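Local coordinates for protein ferredoxin--NADP reductase, apicoplast (Plasmodium falciparum, PDB 3JQQ) that transfers electrons between NADPH and the [2Fe-2S] protein ferredoxin through a bound FAD, and may serve isoprenoid precursor synthesis in the apicoplast, at residues I211-G216 against I240-V245. The protein carries 1 engineered substitution. Sequence-based numbering, arbitrary orientation.
Sequences ITIYYG and INIHYV
His243 and Tyr214 are neighbours on adjacent parallel strands, their side chains running alongside on the same face of the sheet. CE2 of Tyr214 comes within 3.3 Å of CD2 of His243, yet the rings, inclined by only 21°, are displaced so that little of one lies over the other. In both residues CG stands anti to the carbonyl carbon (chi1 -60°), and this shared torsion sends the two rings off in a common direction. Thr212 joins this face through CG2, at the edge of the imidazole. On the other face Ile213 reaches two isoleucines of 240-245: its CD1 meets CD1 of Ile240 at 3.9 Å, while its CB packs against CG1 of Ile242. Tyr215 follows, with CD2 set 3.7 Å from CE2 of Tyr244, edge against edge, and Ile242 CG2 lies over one face of the Tyr244 ring, toward its rim. The strands belong to a right-handed beta-alpha-beta crossover of the NADP-binding domain, linked through helix 226-235, with 240-246 at one edge of the five-stranded parallel sheet; they illustrate how residues in register share a face, which alternates from pair to pair. Ile213 N donates to Asn241 O at 2.9 Å, and Ile213 O receives His243 N at 2.7 Å, both nearly straight. The last rung, Val245 N to Tyr215 O, has its donor tilted 33° from the carbonyl plane. Helix 183-192 packs on the isoleucine face through Leu189, helix 259-265 on the Tyr214 face through Val259 and Ile263. The Tyr215 hydroxyl hydrogen-bonds Gly179 O and Leu224 N, near the nucleotide site, where Gly216 touches the bound adenosine-2'-5'-diphosphate.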
# COMPACT_ATOMS: atom_id res chain seq x y z
N ILE B 211 17.10 -2.60 -23.29
CA ILE B 211 16.21 -2.47 -22.14
C ILE B 211 16.45 -3.60 -21.14
O ILE B 211 16.44 -4.77 -21.49
CB ILE B 211 14.73 -2.48 -22.57
CG1 ILE B 211 14.46 -1.31 -23.53
CG2 ILE B 211 13.81 -2.42 -21.36
CD1 ILE B 211 13.14 -1.44 -24.28
N THR B 212 16.67 -3.23 -19.88
CA THR B 212 16.84 -4.20 -18.81
C THR B 212 15.69 -4.10 -17.83
O THR B 212 15.44 -3.03 -17.26
CB THR B 212 18.17 -4.00 -18.06
OG1 THR B 212 19.23 -3.82 -19.00
CG2 THR B 212 18.46 -5.20 -17.17
N ILE B 213 14.98 -5.21 -17.63
CA ILE B 213 13.80 -5.20 -16.79
C ILE B 213 14.00 -6.02 -15.52
O ILE B 213 14.40 -7.18 -15.58
CB ILE B 213 12.57 -5.73 -17.56
CG1 ILE B 213 12.44 -5.00 -18.90
CG2 ILE B 213 11.31 -5.57 -16.72
CD1 ILE B 213 11.09 -5.15 -19.55
N TYR B 214 13.73 -5.39 -14.38
CA TYR B 214 13.76 -6.07 -13.10
C TYR B 214 12.34 -6.09 -12.55
O TYR B 214 11.77 -5.05 -12.25
CB TYR B 214 14.69 -5.35 -12.13
CG TYR B 214 16.13 -5.26 -12.60
CD1 TYR B 214 16.63 -4.09 -13.14
CD2 TYR B 214 16.98 -6.36 -12.50
CE1 TYR B 214 17.94 -4.00 -13.57
CE2 TYR B 214 18.29 -6.28 -12.93
CZ TYR B 214 18.77 -5.10 -13.46
OH TYR B 214 20.07 -5.03 -13.89
N TYR B 215 11.77 -7.29 -12.44
CA TYR B 215 10.35 -7.41 -12.16
C TYR B 215 10.10 -8.37 -11.00
O TYR B 215 10.39 -9.56 -11.08
CB TYR B 215 9.62 -7.88 -13.43
CG TYR B 215 8.11 -7.90 -13.36
CD1 TYR B 215 7.42 -7.10 -12.46
CD2 TYR B 215 7.37 -8.70 -14.22
CE1 TYR B 215 6.04 -7.12 -12.41
CE2 TYR B 215 5.99 -8.73 -14.17
CZ TYR B 215 5.33 -7.93 -13.27
OH TYR B 215 3.95 -7.95 -13.22
N GLY B 216 9.57 -7.82 -9.91
CA GLY B 216 9.28 -8.60 -8.72
C GLY B 216 7.81 -8.97 -8.62
O GLY B 216 6.94 -8.10 -8.64
N ILE B 240 16.43 -6.79 -25.29
CA ILE B 240 15.74 -6.89 -24.00
C ILE B 240 16.25 -8.03 -23.12
O ILE B 240 16.56 -9.12 -23.61
CB ILE B 240 14.22 -7.03 -24.18
CG1 ILE B 240 13.48 -6.58 -22.91
CG2 ILE B 240 13.85 -8.46 -24.54
CD1 ILE B 240 12.00 -6.33 -23.12
N ASN B 241 16.34 -7.77 -21.82
CA ASN B 241 16.75 -8.76 -20.84
C ASN B 241 15.90 -8.62 -19.58
O ASN B 241 15.91 -7.58 -18.92
CB ASN B 241 18.24 -8.58 -20.49
CG ASN B 241 18.78 -9.71 -19.64
OD1 ASN B 241 18.33 -10.85 -19.73
ND2 ASN B 241 19.77 -9.40 -18.80
N ILE B 242 15.16 -9.67 -19.24
CA ILE B 242 14.22 -9.62 -18.12
C ILE B 242 14.69 -10.45 -16.93
O ILE B 242 14.92 -11.66 -17.06
CB ILE B 242 12.83 -10.14 -18.52
CG1 ILE B 242 12.28 -9.33 -19.70
CG2 ILE B 242 11.88 -10.08 -17.33
CD1 ILE B 242 11.04 -9.95 -20.32
N HIS B 243 14.82 -9.81 -15.78
CA HIS B 243 15.16 -10.51 -14.54
C HIS B 243 13.94 -10.57 -13.61
O HIS B 243 13.43 -9.54 -13.17
CB HIS B 243 16.34 -9.83 -13.84
CG HIS B 243 17.59 -9.79 -14.66
ND1 HIS B 243 18.28 -10.93 -15.02
CD2 HIS B 243 18.28 -8.75 -15.19
CE1 HIS B 243 19.35 -10.60 -15.73
NE2 HIS B 243 19.37 -9.28 -15.85
N TYR B 244 13.49 -11.79 -13.32
CA TYR B 244 12.34 -11.99 -12.44
C TYR B 244 12.77 -12.31 -11.01
O TYR B 244 13.62 -13.16 -10.78
CB TYR B 244 11.47 -13.14 -12.96
CG TYR B 244 10.78 -12.88 -14.27
CD1 TYR B 244 11.12 -13.61 -15.41
CD2 TYR B 244 9.78 -11.92 -14.38
CE1 TYR B 244 10.49 -13.38 -16.62
CE2 TYR B 244 9.15 -11.68 -15.58
CZ TYR B 244 9.50 -12.41 -16.70
OH TYR B 244 8.87 -12.18 -17.90
N VAL B 245 12.16 -11.62 -10.05
CA VAL B 245 12.43 -11.87 -8.64
C VAL B 245 11.16 -12.34 -7.94
O VAL B 245 10.26 -11.54 -7.69
CB VAL B 245 12.97 -10.62 -7.94
CG1 VAL B 245 13.46 -10.96 -6.54
CG2 VAL B 245 14.08 -9.98 -8.76